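Local coordinates for protein 1-acyl-sn-glycerol-3-phosphate acyltransferase (Thermotoga maritima, PDB 5KYM) that catalyses transfer of an acyl chain to lysophosphatidic acid, giving phosphatidic acid, as an integral membrane enzyme of the HX4D acyltransferase type, at residues L7-Y12 with W59-V64; I90-G95 with V186-T191; L166-D171 with E225-V230. One frame throughout, in Å; residues are numbered along the deposited sequence.

Contact 1: L7-Y12 with W59-V64; sequences LLLTLY and WLFSDV
Leu9 and Tyr12 of helix 2-34 meet Trp59, Leu60 and Phe61, where helix 38-59 ends in a Schellman motif. Helices 2-34 and 38-59 are probably the two-helix motif that places the active site in the membrane. The contact sits where the second helix gives way to the chain entering strand 64-67 of the alpha-beta domain. Phe61 takes a positive phi of 49°, and two bonds run back from the turn into the last turn of the helix.

The apolar packing centres on buried Leu9. Leu9 points at the turn, with CG anti to the backbone N (chi1 179°). Leu9 CD1 lies at the edge of the Phe61 ring, near its plane and 3.6 Å from Phe61 CD2. Leu9 and Phe61 run alongside each other, pointing opposite ways. Leu9 CG also packs on Leu60 CD2 at 4.4 Å, and Leu60 goes on to touch Phe13 and Phe202.

The aromatic pair is Tyr12 with Phe61. The planes are nearly parallel (17°) but strongly offset, with ring centroids 6.0 Å apart, so there is little overlap. They touch through Tyr12 CE2 and Phe61 CE2, at 3.8 Å.

The Trp59 ring has other partners: it packs edge-to-face with Tyr20 and touches a bound phospholipid. Its backbone carbonyl turns to the first helix. Trp59 O lies at the edge of the Tyr12 ring, near the plane, 3.5 Å from Tyr12 CE2.

Contact 2: I90-G95 with V186-T191; sequences IPLILG and VSIWGT
Leu92 of helix 89-96 and Ile188 of strand 183-189 reach toward each other tip to tip. Leu92 CG is anti to the backbone N (chi1 179°), beside the carbonyl carbon. Its CD2 does the touching: it lies 3.6 Å from Ile188 CG2, with Ile188 CG1 and CD1 only slightly farther. The same Leu92 CD2 meets Thr191 CG2 at 3.8 Å, these two side chains crossing obliquely.

Ile93 comes at Ile188 at about a right angle. Its end bends nearer the strand than its CB direction suggests, and Ile93 CD1 stands 3.7 Å from Ile188 CD1. Val186 CG1 flanks the same Ile93 methyl more loosely. In place of Ile188, an alanine here would probably open a gap between helix and strand, leaving Leu92 CD2 and Ile93 CD1 without their main apolar partner here.

The polar end of Thr191 turns elsewhere, and its OG1 is hydrogen-bonded to Asp89 OD1 at the start of the helix. Leu92 also touches Val207 and Leu209 of the adjacent strand. The axes of segments 90-95 and 186-189 pass 10.7 Å apart, their directions 129° apart. The helix starts at the aspartate of the HX4D motif and packs on the mixed sheet of the alpha-beta acyltransferase domain.

Contact 3: L166-D171 with E225-V230; sequences LSFKKD and ELRKYV
Arg227 of helix 223-243 lies against Phe168, Lys169 and Lys170 of a loop. It joins the C-terminal helix of the alpha-beta acyltransferase domain to the chain between strand 151-153 and helix 174-177. Arg227 CB points toward the loop. CG is anti to the backbone N (chi1 -173°) and lies 3.7 Å from Phe168 CB, at the edge of the Phe168 ring. Arg227 CD packs on Phe168 CB and on the backbone oxygen of Lys169. The chain then bends at chi3 (75°), which places NE 3.7 Å from Phe168 O; this pair is not hydrogen-bonded. The guanidinium plane is turned 56° from the Phe168 ring. Arg227 NH1 lies beside Asp171 N, but both are donors. Arg227 NH1 is salt-bridged to Glu223 OE1. Asp171 OD1 pairs with Lys170 NZ at 3.6 Å, and probably offsets in part the positive charges of Lys170 and Arg227.

On the Phe168 side, Phe168 CE2 meets Val230 CG1 at 4.2 Å, and both side chains rest on Val81. At the tip of Arg227, Lys170 CA lies over one guanidinium face, 3.6 Å above the plane and offset toward the rim.

Contact 2 is the core of the three: its centre is about 6 Å from that of the chain, and all its touching residues are buried. Contacts 1 and 3 lie on opposite sides of the chain's centre; contact 1 is still largely buried, contact 3 only partly. Contacts 1 and 2 touch, through Val64 CG1 and Leu92 CD1 at 3.9 Å. Contacts 2 and 3 do not touch, but both lean on strand 79-82: Ile93 and Val186 on Val80, Phe168 and Val230 on Val81. The chemistry follows place. Contact 1 is aromatic and apolar beside bound lipid, contact 2 is aliphatic, and contact 3 joins an arginine and nearby charges to a small apolar patch on the side of the chain away from contact 1.

Contact 1: L7-Y12 with W59-V64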
# COMPACT_ATOMS: atom_id res chain seq x y z
N LEU A 7 -4.20 24.62 -0.11
CA LEU A 7 -3.11 24.79 0.85
C LEU A 7 -3.61 24.55 2.31
O LEU A 7 -3.06 23.72 3.04
CB LEU A 7 -2.48 26.16 0.67
CG LEU A 7 -1.53 26.60 1.80
CD1 LEU A 7 -0.36 25.62 1.98
CD2 LEU A 7 -1.08 28.05 1.57
N LEU A 8 -4.66 25.25 2.72
CA LEU A 8 -5.34 24.94 3.97
C LEU A 8 -5.68 23.48 4.13
O LEU A 8 -5.47 22.91 5.20
CB LEU A 8 -6.62 25.74 4.10
CG LEU A 8 -6.38 27.25 4.27
CD1 LEU A 8 -7.79 27.85 4.43
CD2 LEU A 8 -5.41 27.61 5.41
N LEU A 9 -6.21 22.84 3.10
CA LEU A 9 -6.43 21.40 3.19
C LEU A 9 -5.12 20.67 3.46
O LEU A 9 -5.02 19.88 4.39
CB LEU A 9 -7.05 20.87 1.94
CG LEU A 9 -7.28 19.39 1.94
CD1 LEU A 9 -8.31 19.00 2.96
CD2 LEU A 9 -7.80 19.00 0.58
N THR A 10 -4.09 21.02 2.71
CA THR A 10 -2.80 20.45 2.95
C THR A 10 -2.33 20.60 4.40
O THR A 10 -1.79 19.64 4.96
CB THR A 10 -1.77 21.04 1.99
OG1 THR A 10 -2.23 20.89 0.64
CG2 THR A 10 -0.39 20.33 2.20
N LEU A 11 -2.54 21.78 4.99
CA LEU A 11 -2.10 22.02 6.37
C LEU A 11 -2.88 21.19 7.36
O LEU A 11 -2.32 20.49 8.20
CB LEU A 11 -2.18 23.52 6.71
CG LEU A 11 -0.97 24.20 6.05
CD1 LEU A 11 -1.17 25.58 5.42
CD2 LEU A 11 0.09 24.24 7.17
N TYR A 12 -4.20 21.23 7.20
CA TYR A 12 -5.12 20.39 7.95
C TYR A 12 -4.71 18.92 7.85
O TYR A 12 -4.64 18.21 8.88
CB TYR A 12 -6.54 20.64 7.41
CG TYR A 12 -7.67 19.85 7.97
CD1 TYR A 12 -8.23 20.16 9.21
CD2 TYR A 12 -8.25 18.83 7.22
CE1 TYR A 12 -9.32 19.43 9.70
CE2 TYR A 12 -9.35 18.09 7.67
CZ TYR A 12 -9.90 18.38 8.92
OH TYR A 12 -10.97 17.60 9.35
N TRP A 59 -9.75 12.74 5.97
CA TRP A 59 -9.08 14.01 6.17
C TRP A 59 -8.84 14.84 4.88
O TRP A 59 -8.65 16.05 4.92
CB TRP A 59 -7.77 13.80 6.90
CG TRP A 59 -7.91 13.04 8.09
CD1 TRP A 59 -8.98 12.95 8.88
CD2 TRP A 59 -6.91 12.24 8.69
NE1 TRP A 59 -8.75 12.11 9.95
CE2 TRP A 59 -7.46 11.69 9.86
CE3 TRP A 59 -5.59 11.94 8.35
CZ2 TRP A 59 -6.73 10.85 10.70
CZ3 TRP A 59 -4.87 11.09 9.18
CH2 TRP A 59 -5.42 10.55 10.32
N LEU A 60 -8.79 14.15 3.74
CA LEU A 60 -8.69 14.79 2.40
C LEU A 60 -10.04 15.01 1.70
O LEU A 60 -10.07 15.52 0.56
CB LEU A 60 -7.72 13.99 1.50
CG LEU A 60 -6.31 13.93 2.10
CD1 LEU A 60 -5.45 12.90 1.42
CD2 LEU A 60 -5.63 15.26 2.01
N PHE A 61 -11.14 14.69 2.36
CA PHE A 61 -12.46 14.82 1.72
C PHE A 61 -12.46 14.16 0.34
O PHE A 61 -12.93 14.74 -0.65
CB PHE A 61 -12.90 16.31 1.63
CG PHE A 61 -12.81 17.03 2.96
CD1 PHE A 61 -13.82 16.93 3.88
CD2 PHE A 61 -11.66 17.75 3.31
CE1 PHE A 61 -13.71 17.49 5.12
CE2 PHE A 61 -11.53 18.33 4.55
CZ PHE A 61 -12.55 18.18 5.46
N SER A 62 -11.89 12.94 0.28
CA SER A 62 -11.71 12.17 -0.94
C SER A 62 -12.36 10.82 -0.78
O SER A 62 -12.02 10.14 0.19
CB SER A 62 -10.21 12.02 -1.20
OG SER A 62 -9.63 13.26 -1.63
N ASP A 63 -13.30 10.43 -1.68
CA ASP A 63 -14.10 9.19 -1.42
C ASP A 63 -13.46 7.98 -2.02
O ASP A 63 -13.21 7.97 -3.24
CB ASP A 63 -15.53 9.29 -1.90
CG ASP A 63 -16.35 10.28 -1.10
OD1 ASP A 63 -15.92 11.44 -1.08
OD2 ASP A 63 -17.38 9.94 -0.48
N VAL A 64 -13.20 6.96 -1.23
CA VAL A 64 -12.58 5.76 -1.75
C VAL A 64 -13.69 4.82 -2.26
O VAL A 64 -14.77 4.83 -1.74
CB VAL A 64 -11.70 5.11 -0.67
CG1 VAL A 64 -11.07 3.81 -1.15
CG2 VAL A 64 -10.60 6.06 -0.30

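Contact 2: I90-G95 with V186-T191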
# COMPACT_ATOMS: atom_id res chain seq x y z
N ILE A 90 0.13 3.78 -0.26
CA ILE A 90 0.35 3.00 0.94
C ILE A 90 -0.85 3.08 1.93
O ILE A 90 -1.40 2.04 2.31
CB ILE A 90 1.78 3.27 1.48
CG1 ILE A 90 2.78 2.46 0.58
CG2 ILE A 90 1.96 2.84 2.92
CD1 ILE A 90 2.72 0.87 0.60
N PRO A 91 -1.25 4.29 2.34
CA PRO A 91 -2.43 4.32 3.22
C PRO A 91 -3.66 3.68 2.56
O PRO A 91 -4.46 3.01 3.25
CB PRO A 91 -2.67 5.84 3.50
CG PRO A 91 -1.69 6.58 2.66
CD PRO A 91 -0.57 5.61 2.26
N LEU A 92 -3.81 3.90 1.26
CA LEU A 92 -4.89 3.30 0.51
C LEU A 92 -4.84 1.78 0.60
O LEU A 92 -5.82 1.19 1.02
CB LEU A 92 -4.82 3.71 -0.96
CG LEU A 92 -5.85 3.15 -1.92
CD1 LEU A 92 -7.16 3.74 -1.55
CD2 LEU A 92 -5.52 3.47 -3.34
N ILE A 93 -3.73 1.12 0.21
CA ILE A 93 -3.67 -0.36 0.28
C ILE A 93 -3.91 -0.81 1.77
O ILE A 93 -4.61 -1.81 2.02
CB ILE A 93 -2.34 -0.98 -0.20
CG1 ILE A 93 -1.83 -0.48 -1.55
CG2 ILE A 93 -2.42 -2.48 -0.24
CD1 ILE A 93 -2.69 -0.78 -2.72
N LEU A 94 -3.32 -0.08 2.74
CA LEU A 94 -3.39 -0.45 4.17
C LEU A 94 -4.84 -0.46 4.65
O LEU A 94 -5.29 -1.40 5.30
CB LEU A 94 -2.57 0.50 5.03
CG LEU A 94 -1.03 0.34 5.05
CD1 LEU A 94 -0.24 1.36 5.85
CD2 LEU A 94 -0.71 -1.04 5.58
N GLY A 95 -5.57 0.58 4.28
CA GLY A 95 -6.93 0.76 4.75
C GLY A 95 -8.00 -0.03 4.02
O GLY A 95 -9.08 -0.22 4.56
N VAL A 186 -3.70 -5.55 -7.89
CA VAL A 186 -4.56 -4.43 -7.51
C VAL A 186 -4.35 -3.28 -8.44
O VAL A 186 -3.25 -3.03 -8.76
CB VAL A 186 -4.26 -3.95 -6.08
CG1 VAL A 186 -4.97 -2.65 -5.79
CG2 VAL A 186 -4.70 -5.01 -5.11
N SER A 187 -5.39 -2.57 -8.84
CA SER A 187 -5.23 -1.42 -9.70
C SER A 187 -5.77 -0.21 -8.95
O SER A 187 -6.88 -0.26 -8.39
CB SER A 187 -6.04 -1.59 -10.96
OG SER A 187 -5.79 -2.82 -11.60
N ILE A 188 -4.98 0.86 -8.93
CA ILE A 188 -5.29 2.09 -8.18
C ILE A 188 -5.49 3.19 -9.20
O ILE A 188 -4.62 3.39 -10.10
CB ILE A 188 -4.09 2.50 -7.35
CG1 ILE A 188 -3.77 1.43 -6.28
CG2 ILE A 188 -4.34 3.86 -6.69
CD1 ILE A 188 -2.58 1.73 -5.38
N TRP A 189 -6.62 3.91 -9.11
CA TRP A 189 -6.77 5.10 -9.90
C TRP A 189 -7.33 6.25 -9.15
O TRP A 189 -8.35 6.12 -8.55
CB TRP A 189 -7.69 4.85 -11.04
CG TRP A 189 -7.73 6.06 -11.95
CD1 TRP A 189 -8.74 6.89 -12.17
CD2 TRP A 189 -6.64 6.53 -12.74
NE1 TRP A 189 -8.38 7.85 -13.05
CE2 TRP A 189 -7.08 7.67 -13.41
CE3 TRP A 189 -5.32 6.09 -12.92
CZ2 TRP A 189 -6.26 8.41 -14.24
CZ3 TRP A 189 -4.50 6.82 -13.75
CH2 TRP A 189 -4.97 7.98 -14.39
N GLY A 190 -6.69 7.41 -9.24
CA GLY A 190 -7.10 8.65 -8.54
C GLY A 190 -6.20 9.20 -7.42
O GLY A 190 -6.31 10.34 -7.07
N THR A 191 -5.34 8.39 -6.85
CA THR A 191 -4.46 8.88 -5.87
C THR A 191 -3.47 9.82 -6.54
O THR A 191 -2.95 10.75 -5.90
CB THR A 191 -3.69 7.77 -5.13
OG1 THR A 191 -2.98 6.92 -6.07
CG2 THR A 191 -4.59 6.96 -4.36

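Contact 3: L166-D171 with E225-V230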
# COMPACT_ATOMS: atom_id res chain seq x y z
N LEU A 166 4.03 2.40 -15.77
CA LEU A 166 5.32 2.12 -16.32
C LEU A 166 5.49 0.61 -16.44
O LEU A 166 4.66 -0.16 -15.97
CB LEU A 166 6.39 2.68 -15.41
CG LEU A 166 6.28 4.19 -15.09
CD1 LEU A 166 7.04 4.51 -13.80
CD2 LEU A 166 6.67 5.11 -16.23
N SER A 167 6.57 0.20 -17.10
CA SER A 167 6.91 -1.23 -17.22
C SER A 167 7.24 -1.82 -15.89
O SER A 167 7.86 -1.15 -15.09
CB SER A 167 8.09 -1.44 -18.17
OG SER A 167 7.66 -1.39 -19.50
N PHE A 168 6.87 -3.06 -15.63
CA PHE A 168 7.27 -3.71 -14.37
C PHE A 168 8.77 -4.02 -14.52
O PHE A 168 9.16 -4.65 -15.47
CB PHE A 168 6.41 -4.97 -14.09
CG PHE A 168 4.98 -4.69 -13.59
CD1 PHE A 168 4.36 -3.44 -13.70
CD2 PHE A 168 4.27 -5.69 -12.95
CE1 PHE A 168 3.09 -3.21 -13.20
CE2 PHE A 168 3.00 -5.47 -12.45
CZ PHE A 168 2.40 -4.24 -12.63
N LYS A 169 9.61 -3.52 -13.62
CA LYS A 169 11.05 -3.77 -13.67
C LYS A 169 11.29 -5.30 -13.74
O LYS A 169 10.54 -6.10 -13.19
CB LYS A 169 11.80 -3.10 -12.47
CG LYS A 169 11.84 -1.55 -12.37
CD LYS A 169 12.12 -0.79 -13.72
CE LYS A 169 11.61 0.68 -13.75
NZ LYS A 169 10.11 0.99 -13.95
N LYS A 170 12.32 -5.71 -14.48
CA LYS A 170 12.72 -7.13 -14.60
C LYS A 170 13.08 -7.67 -13.22
O LYS A 170 13.63 -6.98 -12.39
CB LYS A 170 13.90 -7.26 -15.62
CG LYS A 170 14.54 -8.65 -15.83
CD LYS A 170 16.09 -8.54 -15.80
CE LYS A 170 16.82 -9.65 -16.54
NZ LYS A 170 16.36 -10.99 -16.09
N ASP A 171 12.73 -8.91 -12.98
CA ASP A 171 12.86 -9.61 -11.68
C ASP A 171 12.01 -9.02 -10.56
O ASP A 171 12.25 -9.35 -9.40
CB ASP A 171 14.34 -9.77 -11.23
CG ASP A 171 15.21 -10.57 -12.24
OD1 ASP A 171 14.72 -11.52 -12.93
OD2 ASP A 171 16.42 -10.26 -12.34
N GLU A 225 7.21 -14.62 -16.92
CA GLU A 225 5.91 -14.93 -17.52
C GLU A 225 4.77 -14.52 -16.59
O GLU A 225 3.70 -14.10 -17.02
CB GLU A 225 5.84 -16.42 -17.87
CG GLU A 225 4.56 -16.86 -18.59
CD GLU A 225 4.36 -18.38 -18.59
OE1 GLU A 225 5.32 -18.99 -19.10
OE2 GLU A 225 3.29 -18.94 -18.13
N LEU A 226 5.00 -14.70 -15.30
CA LEU A 226 4.09 -14.28 -14.21
C LEU A 226 3.95 -12.78 -14.19
O LEU A 226 2.84 -12.25 -14.04
CB LEU A 226 4.68 -14.75 -12.84
CG LEU A 226 4.09 -14.21 -11.54
CD1 LEU A 226 2.64 -14.56 -11.35
CD2 LEU A 226 4.88 -14.77 -10.38
N ARG A 227 5.10 -12.12 -14.30
CA ARG A 227 5.17 -10.66 -14.28
C ARG A 227 4.34 -10.04 -15.36
O ARG A 227 3.59 -9.11 -15.11
CB ARG A 227 6.59 -10.18 -14.40
CG ARG A 227 6.73 -8.68 -14.22
CD ARG A 227 8.18 -8.26 -14.17
NE ARG A 227 8.64 -8.33 -15.55
CZ ARG A 227 9.63 -9.06 -16.01
NH1 ARG A 227 10.38 -9.77 -15.18
NH2 ARG A 227 9.90 -9.05 -17.31
N LYS A 228 4.45 -10.60 -16.55
CA LYS A 228 3.69 -10.14 -17.67
C LYS A 228 2.19 -10.33 -17.50
O LYS A 228 1.42 -9.54 -18.04
CB LYS A 228 4.25 -10.76 -18.95
CG LYS A 228 5.68 -10.23 -19.25
CD LYS A 228 5.93 -8.70 -19.15
CE LYS A 228 4.95 -7.84 -20.00
NZ LYS A 228 5.33 -7.79 -21.46
N TYR A 229 1.77 -11.33 -16.73
CA TYR A 229 0.35 -11.68 -16.60
C TYR A 229 -0.28 -10.68 -15.68
O TYR A 229 -1.35 -10.09 -15.96
CB TYR A 229 0.19 -13.14 -16.10
CG TYR A 229 -1.24 -13.58 -15.90
CD1 TYR A 229 -1.86 -13.43 -14.68
CD2 TYR A 229 -1.95 -14.22 -16.88
CE1 TYR A 229 -3.17 -13.79 -14.49
CE2 TYR A 229 -3.25 -14.63 -16.68
CZ TYR A 229 -3.85 -14.40 -15.48
OH TYR A 229 -5.16 -14.78 -15.18
N VAL A 230 0.44 -10.49 -14.58
CA VAL A 230 0.01 -9.59 -13.52
C VAL A 230 -0.02 -8.14 -14.03
O VAL A 230 -0.99 -7.42 -13.83
CB VAL A 230 0.91 -9.76 -12.27
CG1 VAL A 230 0.56 -8.71 -11.22
CG2 VAL A 230 0.74 -11.15 -11.69